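Complement factor MASP-3 (Homo sapiens, PDB 3DEM) is a serine protease of the complement system that associates with mannan-binding lectin and ficolins through its CUB1-EGF-CUB2 region. Local coordinates at residues 7-21 with 107-119. Numbering follows the deposited sequence.
Sequences NMFGQIQSPGYPDSY and ERFTGFDAHYMAV
Strand 9-13 of the first CUB domain runs antiparallel to strand 111-119, its backbone bonding in alternate pairs at Gly10 with Tyr116 and Ile12 with Ala114. Ala114 N donates to Ile12 O at 2.7 Å. Tyr116 lays one ring face over Gly10, whose CA makes a CH-pi contact 3.7 Å from the ring centroid. A chi1 of 70°, with CG between backbone N and carbonyl carbon, folds the ring back over strand 9-13, and Tyr116 OH donates to Asn7 OD1, just ahead of that strand, at 2.8 Å, in the carbonyl plane and on a lone pair. The same face carries Ile12, whose CD1 meets Tyr116 CE2 and whose CG2 lies against Phe112 CE1; strands 25-32 and 94-101 of the second sheet close over it in the CUB beta-sandwich. On the reverse face, Phe9 and His115 stack on Tyr141 and His139 of the second subunit. Next, Ser14 N still donates to Phe112 O, but Phe112 N turns to the side-chain Ser14 OG (3.0 Å) instead of the serine carbonyl, while the Phe112 ring turns one face to Ser14 N. A type II turn, Ser14 to Tyr17, leads on to Tyr21; Tyr21 N donates a hydrogen bond to Phe109 O (3.1 Å). The Tyr21 ring runs beside the Phe109 side chain, Tyr21 CE2 lying 3.6 Å from Phe109 CB, and Tyr21 OH hydrogen-bonds Asp57, a calcium ligand, placing Tyr21 in that site's second shell.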
ATOM      1  N   ASN A   7      -2.147 -12.280   9.868  1.00 42.41           N
ATOM      2  CA  ASN A   7      -2.816 -11.151  10.583  1.00 42.41           C
ATOM      3  C   ASN A   7      -2.504  -9.784   9.971  1.00 41.91           C
ATOM      4  O   ASN A   7      -1.962  -8.902  10.632  1.00 41.87           O
ATOM      5  CB  ASN A   7      -2.458 -11.155  12.070  1.00 42.56           C
ATOM      6  CG  ASN A   7      -3.312 -10.190  12.872  1.00 43.88           C
ATOM      7  OD1 ASN A   7      -4.540 -10.332  12.936  1.00 44.77           O
ATOM      8  ND2 ASN A   7      -2.667  -9.200  13.489  1.00 44.43           N
ATOM      9  N   MET A   8      -2.851  -9.632   8.700  1.00 41.24           N
ATOM     10  CA  MET A   8      -2.744  -8.363   8.002  1.00 40.91           C
ATOM     11  C   MET A   8      -4.000  -7.533   8.218  1.00 40.68           C
ATOM     12  O   MET A   8      -4.078  -6.390   7.769  1.00 40.63           O
ATOM     13  CB  MET A   8      -2.565  -8.601   6.503  1.00 40.87           C
ATOM     14  CG  MET A   8      -1.256  -9.268   6.096  1.00 41.08           C
ATOM     15  SD  MET A   8       0.171  -8.161   6.123  1.00 41.37           S
ATOM     16  CE  MET A   8       0.721  -8.379   7.811  1.00 40.97           C
ATOM     17  N   PHE A   9      -4.987  -8.118   8.894  1.00 40.45           N
ATOM     18  CA  PHE A   9      -6.288  -7.480   9.071  1.00 40.39           C
ATOM     19  C   PHE A   9      -7.096  -8.142  10.181  1.00 40.36           C
ATOM     20  O   PHE A   9      -6.758  -9.234  10.640  1.00 40.34           O
ATOM     21  CB  PHE A   9      -7.088  -7.533   7.764  1.00 40.37           C
ATOM     22  CG  PHE A   9      -7.607  -8.909   7.418  1.00 40.30           C
ATOM     23  CD1 PHE A   9      -8.911  -9.272   7.728  1.00 40.29           C
ATOM     24  CD2 PHE A   9      -6.792  -9.836   6.784  1.00 40.38           C
ATOM     25  CE1 PHE A   9      -9.389 -10.537   7.410  1.00 40.35           C
ATOM     26  CE2 PHE A   9      -7.263 -11.102   6.463  1.00 40.12           C
ATOM     27  CZ  PHE A   9      -8.562 -11.451   6.776  1.00 40.33           C
ATOM     28  N   GLY A  10      -8.175  -7.486  10.597  1.00 40.33           N
ATOM     29  CA  GLY A  10      -9.077  -8.066  11.587  1.00 40.32           C
ATOM     30  C   GLY A  10     -10.212  -7.151  11.988  1.00 40.28           C
ATOM     31  O   GLY A  10     -10.197  -5.968  11.680  1.00 40.28           O
ATOM     32  N   GLN A  11     -11.202  -7.713  12.678  1.00 40.49           N
ATOM     33  CA  GLN A  11     -12.347  -6.968  13.186  1.00 40.56           C
ATOM     34  C   GLN A  11     -12.431  -7.139  14.690  1.00 40.67           C
ATOM     35  O   GLN A  11     -12.102  -8.197  15.222  1.00 40.84           O
ATOM     36  CB  GLN A  11     -13.655  -7.497  12.595  1.00 40.59           C
ATOM     37  CG  GLN A  11     -13.778  -7.439  11.086  1.00 40.76           C
ATOM     38  CD  GLN A  11     -15.163  -7.868  10.607  1.00 40.79           C
ATOM     39  OE1 GLN A  11     -15.294  -8.718   9.722  1.00 41.06           O
ATOM     40  NE2 GLN A  11     -16.201  -7.290  11.204  1.00 40.67           N
ATOM     41  N   ILE A  12     -12.896  -6.105  15.374  1.00 40.73           N
ATOM     42  CA  ILE A  12     -13.082  -6.163  16.818  1.00 40.72           C
ATOM     43  C   ILE A  12     -14.391  -5.478  17.189  1.00 40.61           C
ATOM     44  O   ILE A  12     -14.727  -4.433  16.635  1.00 40.68           O
ATOM     45  CB  ILE A  12     -11.921  -5.473  17.554  1.00 40.86           C
ATOM     46  CG1 ILE A  12     -10.622  -6.255  17.365  1.00 40.90           C
ATOM     47  CG2 ILE A  12     -12.222  -5.340  19.028  1.00 41.35           C
ATOM     48  CD1 ILE A  12      -9.394  -5.464  17.776  1.00 41.47           C
ATOM     49  N   GLN A  13     -15.123  -6.076  18.121  1.00 40.62           N
ATOM     50  CA  GLN A  13     -16.380  -5.524  18.612  1.00 40.57           C
ATOM     51  C   GLN A  13     -16.345  -5.486  20.125  1.00 40.61           C
ATOM     52  O   GLN A  13     -15.590  -6.225  20.754  1.00 40.70           O
ATOM     53  CB  GLN A  13     -17.562  -6.407  18.192  1.00 40.63           C
ATOM     54  CG  GLN A  13     -17.625  -6.741  16.714  1.00 40.76           C
ATOM     55  CD  GLN A  13     -18.662  -7.792  16.405  1.00 40.89           C
ATOM     56  OE1 GLN A  13     -19.213  -8.430  17.310  1.00 41.47           O
ATOM     57  NE2 GLN A  13     -18.945  -7.982  15.121  1.00 41.15           N
ATOM     58  N   SER A  14     -17.175  -4.632  20.713  1.00 40.60           N
ATOM     59  CA  SER A  14     -17.375  -4.638  22.157  1.00 40.47           C
ATOM     60  C   SER A  14     -18.165  -5.881  22.563  1.00 40.51           C
ATOM     61  O   SER A  14     -18.941  -6.421  21.766  1.00 40.34           O
ATOM     62  CB  SER A  14     -18.133  -3.384  22.586  1.00 40.37           C
ATOM     63  OG  SER A  14     -19.286  -3.208  21.785  1.00 40.26           O
ATOM     64  N   PRO A  15     -17.964  -6.349  23.805  1.00 40.52           N
ATOM     65  CA  PRO A  15     -18.762  -7.461  24.316  1.00 40.58           C
ATOM     66  C   PRO A  15     -20.251  -7.172  24.163  1.00 40.56           C
ATOM     67  O   PRO A  15     -20.716  -6.094  24.551  1.00 40.44           O
ATOM     68  CB  PRO A  15     -18.394  -7.507  25.801  1.00 40.52           C
ATOM     69  CG  PRO A  15     -17.048  -6.895  25.879  1.00 40.71           C
ATOM     70  CD  PRO A  15     -16.980  -5.864  24.788  1.00 40.57           C
ATOM     71  N   GLY A  16     -20.980  -8.118  23.577  1.00 40.36           N
ATOM     72  CA  GLY A  16     -22.421  -7.988  23.422  1.00 40.42           C
ATOM     73  C   GLY A  16     -22.888  -7.424  22.093  1.00 40.36           C
ATOM     74  O   GLY A  16     -24.045  -7.603  21.719  1.00 40.30           O
ATOM     75  N   TYR A  17     -21.995  -6.740  21.380  1.00 40.44           N
ATOM     76  CA  TYR A  17     -22.337  -6.123  20.097  1.00 40.39           C
ATOM     77  C   TYR A  17     -23.107  -7.105  19.221  1.00 40.37           C
ATOM     78  O   TYR A  17     -22.747  -8.277  19.152  1.00 40.45           O
ATOM     79  CB  TYR A  17     -21.072  -5.639  19.377  1.00 40.42           C
ATOM     80  CG  TYR A  17     -21.340  -4.859  18.104  1.00 40.41           C
ATOM     81  CD1 TYR A  17     -21.395  -3.468  18.115  1.00 40.51           C
ATOM     82  CD2 TYR A  17     -21.541  -5.514  16.891  1.00 40.30           C
ATOM     83  CE1 TYR A  17     -21.644  -2.750  16.954  1.00 40.37           C
ATOM     84  CE2 TYR A  17     -21.795  -4.808  15.726  1.00 40.35           C
ATOM     85  CZ  TYR A  17     -21.843  -3.426  15.763  1.00 40.64           C
ATOM     86  OH  TYR A  17     -22.091  -2.719  14.606  1.00 40.34           O
ATOM     87  N   PRO A  18     -24.168  -6.632  18.542  1.00 40.37           N
ATOM     88  CA  PRO A  18     -24.653  -5.253  18.496  1.00 40.39           C
ATOM     89  C   PRO A  18     -25.591  -4.863  19.645  1.00 40.53           C
ATOM     90  O   PRO A  18     -26.189  -3.786  19.611  1.00 40.52           O
ATOM     91  CB  PRO A  18     -25.412  -5.209  17.171  1.00 40.42           C
ATOM     92  CG  PRO A  18     -25.957  -6.589  17.018  1.00 40.42           C
ATOM     93  CD  PRO A  18     -24.990  -7.527  17.706  1.00 40.39           C
ATOM     94  N   ASP A  19     -25.731  -5.730  20.644  1.00 40.54           N
ATOM     95  CA  ASP A  19     -26.518  -5.395  21.823  1.00 40.51           C
ATOM     96  C   ASP A  19     -25.698  -4.531  22.769  1.00 40.46           C
ATOM     97  O   ASP A  19     -24.478  -4.432  22.630  1.00 40.38           O
ATOM     98  CB  ASP A  19     -26.972  -6.659  22.543  1.00 40.53           C
ATOM     99  CG  ASP A  19     -27.968  -7.453  21.739  1.00 40.77           C
ATOM    100  OD1 ASP A  19     -29.035  -6.897  21.399  1.00 40.80           O
ATOM    101  OD2 ASP A  19     -27.682  -8.634  21.451  1.00 41.03           O
ATOM    102  N   SER A  20     -26.374  -3.912  23.731  1.00 40.46           N
ATOM    103  CA  SER A  20     -25.708  -3.080  24.726  1.00 40.40           C
ATOM    104  C   SER A  20     -24.645  -3.873  25.478  1.00 40.32           C
ATOM    105  O   SER A  20     -24.840  -5.043  25.795  1.00 40.36           O
ATOM    106  CB  SER A  20     -26.725  -2.505  25.708  1.00 40.40           C
ATOM    107  OG  SER A  20     -27.284  -3.523  26.520  1.00 40.46           O
ATOM    108  N   TYR A  21     -23.514  -3.239  25.756  1.00 40.28           N
ATOM    109  CA  TYR A  21     -22.434  -3.922  26.454  1.00 40.37           C
ATOM    110  C   TYR A  21     -22.714  -4.069  27.947  1.00 40.42           C
ATOM    111  O   TYR A  21     -23.434  -3.261  28.534  1.00 40.29           O
ATOM    112  CB  TYR A  21     -21.083  -3.234  26.211  1.00 40.36           C
ATOM    113  CG  TYR A  21     -21.020  -1.761  26.564  1.00 40.44           C
ATOM    114  CD1 TYR A  21     -20.884  -1.343  27.887  1.00 40.45           C
ATOM    115  CD2 TYR A  21     -21.054  -0.787  25.571  1.00 40.37           C
ATOM    116  CE1 TYR A  21     -20.810   0.005  28.206  1.00 40.44           C
ATOM    117  CE2 TYR A  21     -20.976   0.559  25.881  1.00 40.21           C
ATOM    118  CZ  TYR A  21     -20.855   0.948  27.199  1.00 40.38           C
ATOM    119  OH  TYR A  21     -20.777   2.284  27.515  1.00 40.54           O
ATOM    120  N   GLU A 107     -27.949   3.909  31.278  1.00 42.73           N
ATOM    121  CA  GLU A 107     -28.268   3.974  29.851  1.00 42.55           C
ATOM    122  C   GLU A 107     -27.639   2.792  29.139  1.00 42.50           C
ATOM    123  O   GLU A 107     -26.578   2.315  29.544  1.00 42.70           O
ATOM    124  CB  GLU A 107     -27.739   5.261  29.222  1.00 42.42           C
ATOM    125  CG  GLU A 107     -28.233   6.546  29.848  1.00 42.53           C
ATOM    126  CD  GLU A 107     -27.787   7.765  29.058  1.00 42.60           C
ATOM    127  OE1 GLU A 107     -27.770   7.686  27.810  1.00 42.88           O
ATOM    128  OE2 GLU A 107     -27.455   8.799  29.678  1.00 42.18           O
ATOM    129  N   ARG A 108     -28.283   2.334  28.068  1.00 42.26           N
ATOM    130  CA  ARG A 108     -27.840   1.137  27.362  1.00 42.04           C
ATOM    131  C   ARG A 108     -27.111   1.430  26.054  1.00 41.81           C
ATOM    132  O   ARG A 108     -27.704   1.431  24.971  1.00 42.04           O
ATOM    133  CB  ARG A 108     -29.020   0.198  27.115  1.00 42.15           C
ATOM    134  CG  ARG A 108     -29.110  -0.954  28.107  1.00 42.83           C
ATOM    135  CD  ARG A 108     -28.548  -0.586  29.480  1.00 43.35           C
ATOM    136  NE  ARG A 108     -28.609  -1.722  30.400  1.00 44.08           N
ATOM    137  CZ  ARG A 108     -27.716  -2.710  30.433  1.00 44.28           C
ATOM    138  NH1 ARG A 108     -26.678  -2.706  29.602  1.00 43.48           N
ATOM    139  NH2 ARG A 108     -27.862  -3.703  31.303  1.00 44.19           N
ATOM    140  N   PHE A 109     -25.810   1.649  26.169  1.00 41.07           N
ATOM    141  CA  PHE A 109     -24.970   1.970  25.028  1.00 40.74           C
ATOM    142  C   PHE A 109     -24.540   0.704  24.291  1.00 40.57           C
ATOM    143  O   PHE A 109     -24.199  -0.298  24.913  1.00 40.46           O
ATOM    144  CB  PHE A 109     -23.758   2.777  25.497  1.00 40.58           C
ATOM    145  CG  PHE A 109     -24.123   4.073  26.167  1.00 40.62           C
ATOM    146  CD1 PHE A 109     -24.119   4.183  27.551  1.00 40.63           C
ATOM    147  CD2 PHE A 109     -24.493   5.176  25.414  1.00 40.65           C
ATOM    148  CE1 PHE A 109     -24.462   5.372  28.170  1.00 40.54           C
ATOM    149  CE2 PHE A 109     -24.840   6.369  26.026  1.00 40.77           C
ATOM    150  CZ  PHE A 109     -24.824   6.468  27.406  1.00 40.58           C
ATOM    151  N   THR A 110     -24.549   0.759  22.963  1.00 40.46           N
ATOM    152  CA  THR A 110     -24.371  -0.438  22.147  1.00 40.39           C
ATOM    153  C   THR A 110     -22.922  -0.727  21.760  1.00 40.38           C
ATOM    154  O   THR A 110     -22.650  -1.671  21.016  1.00 40.29           O
ATOM    155  CB  THR A 110     -25.243  -0.390  20.876  1.00 40.41           C
ATOM    156  OG1 THR A 110     -25.000   0.837  20.175  1.00 40.19           O
ATOM    157  CG2 THR A 110     -26.722  -0.491  21.236  1.00 40.25           C
ATOM    158  N   GLY A 111     -21.998   0.084  22.264  1.00 40.27           N
ATOM    159  CA  GLY A 111     -20.575  -0.188  22.095  1.00 40.33           C
ATOM    160  C   GLY A 111     -19.979   0.232  20.762  1.00 40.44           C
ATOM    161  O   GLY A 111     -20.314   1.291  20.226  1.00 40.47           O
ATOM    162  N   PHE A 112     -19.091  -0.600  20.224  1.00 40.41           N
ATOM    163  CA  PHE A 112     -18.356  -0.236  19.015  1.00 40.49           C
ATOM    164  C   PHE A 112     -18.079  -1.410  18.071  1.00 40.45           C
ATOM    165  O   PHE A 112     -18.157  -2.578  18.458  1.00 40.42           O
ATOM    166  CB  PHE A 112     -17.037   0.444  19.392  1.00 40.50           C
ATOM    167  CG  PHE A 112     -15.997  -0.506  19.918  1.00 40.70           C
ATOM    168  CD1 PHE A 112     -15.050  -1.061  19.069  1.00 40.66           C
ATOM    169  CD2 PHE A 112     -15.973  -0.854  21.259  1.00 40.66           C
ATOM    170  CE1 PHE A 112     -14.096  -1.941  19.552  1.00 40.51           C
ATOM    171  CE2 PHE A 112     -15.026  -1.734  21.746  1.00 40.62           C
ATOM    172  CZ  PHE A 112     -14.087  -2.278  20.893  1.00 40.63           C
ATOM    173  N   ASP A 113     -17.758  -1.071  16.827  1.00 40.37           N
ATOM    174  CA  ASP A 113     -17.353  -2.027  15.809  1.00 40.36           C
ATOM    175  C   ASP A 113     -16.111  -1.442  15.129  1.00 40.39           C
ATOM    176  O   ASP A 113     -16.167  -0.355  14.547  1.00 40.17           O
ATOM    177  CB  ASP A 113     -18.488  -2.238  14.803  1.00 40.45           C
ATOM    178  CG  ASP A 113     -18.087  -3.132  13.636  1.00 40.83           C
ATOM    179  OD1 ASP A 113     -17.286  -4.074  13.836  1.00 41.26           O
ATOM    180  OD2 ASP A 113     -18.583  -2.893  12.512  1.00 40.85           O
ATOM    181  N   ALA A 114     -14.990  -2.152  15.218  1.00 40.36           N
ATOM    182  CA  ALA A 114     -13.724  -1.632  14.716  1.00 40.35           C
ATOM    183  C   ALA A 114     -13.029  -2.580  13.741  1.00 40.42           C
ATOM    184  O   ALA A 114     -13.221  -3.794  13.785  1.00 40.33           O
ATOM    185  CB  ALA A 114     -12.796  -1.280  15.871  1.00 40.28           C
ATOM    186  N   HIS A 115     -12.217  -2.003  12.862  1.00 40.43           N
ATOM    187  CA  HIS A 115     -11.493  -2.750  11.844  1.00 40.35           C
ATOM    188  C   HIS A 115     -10.057  -2.261  11.782  1.00 40.37           C
ATOM    189  O   HIS A 115      -9.804  -1.063  11.870  1.00 40.42           O
ATOM    190  CB  HIS A 115     -12.161  -2.556  10.484  1.00 40.38           C
ATOM    191  CG  HIS A 115     -13.550  -3.111  10.413  1.00 40.49           C
ATOM    192  ND1 HIS A 115     -14.637  -2.471  10.970  1.00 40.80           N
ATOM    193  CD2 HIS A 115     -14.025  -4.252   9.866  1.00 40.03           C
ATOM    194  CE1 HIS A 115     -15.722  -3.193  10.764  1.00 40.43           C
ATOM    195  NE2 HIS A 115     -15.378  -4.278  10.094  1.00 40.56           N
ATOM    196  N   TYR A 116      -9.118  -3.187  11.642  1.00 40.39           N
ATOM    197  CA  TYR A 116      -7.710  -2.825  11.554  1.00 40.40           C
ATOM    198  C   TYR A 116      -7.036  -3.584  10.419  1.00 40.43           C
ATOM    199  O   TYR A 116      -7.536  -4.610   9.959  1.00 40.26           O
ATOM    200  CB  TYR A 116      -6.986  -3.097  12.879  1.00 40.33           C
ATOM    201  CG  TYR A 116      -6.824  -4.568  13.200  1.00 40.50           C
ATOM    202  CD1 TYR A 116      -5.745  -5.294  12.707  1.00 40.60           C
ATOM    203  CD2 TYR A 116      -7.750  -5.232  13.992  1.00 40.77           C
ATOM    204  CE1 TYR A 116      -5.599  -6.644  12.994  1.00 40.79           C
ATOM    205  CE2 TYR A 116      -7.611  -6.581  14.288  1.00 40.39           C
ATOM    206  CZ  TYR A 116      -6.533  -7.278  13.789  1.00 40.72           C
ATOM    207  OH  TYR A 116      -6.388  -8.619  14.080  1.00 40.95           O
ATOM    208  N   MET A 117      -5.900  -3.073   9.970  1.00 40.48           N
ATOM    209  CA  MET A 117      -5.127  -3.738   8.935  1.00 41.08           C
ATOM    210  C   MET A 117      -3.684  -3.266   8.962  1.00 40.52           C
ATOM    211  O   MET A 117      -3.395  -2.148   9.385  1.00 40.52           O
ATOM    212  CB  MET A 117      -5.710  -3.436   7.564  1.00 40.68           C
ATOM    213  CG  MET A 117      -5.204  -2.132   6.998  1.00 41.34           C
ATOM    214  SD  MET A 117      -6.474  -1.392   5.980  1.00 43.73           S
ATOM    215  CE  MET A 117      -7.868  -1.598   7.115  1.00 41.09           C
ATOM    216  N   ALA A 118      -2.786  -4.126   8.498  1.00 40.51           N
ATOM    217  CA  ALA A 118      -1.383  -3.764   8.348  1.00 40.40           C
ATOM    218  C   ALA A 118      -1.235  -2.801   7.185  1.00 40.32           C
ATOM    219  O   ALA A 118      -1.883  -2.960   6.152  1.00 40.19           O
ATOM    220  CB  ALA A 118      -0.532  -5.000   8.123  1.00 40.23           C
ATOM    221  N   VAL A 119      -0.391  -1.793   7.372  1.00 40.41           N
ATOM    222  CA  VAL A 119      -0.083  -0.827   6.328  1.00 40.41           C
ATOM    223  C   VAL A 119       1.422  -0.792   6.132  1.00 40.34           C
ATOM    224  O   VAL A 119       2.171  -0.668   7.096  1.00 40.45           O
ATOM    225  CB  VAL A 119      -0.580   0.583   6.704  1.00 40.41           C
ATOM    226  CG1 VAL A 119      -0.214   1.582   5.619  1.00 40.42           C
ATOM    227  CG2 VAL A 119      -2.087   0.567   6.929  1.00 40.62           C
TER
HETATM  228  O   HOH W   1      -3.355  -5.286   5.402  1.00 35.20           O
HETATM  229  O   HOH W   2     -21.791  -3.948  22.738  1.00 39.21           O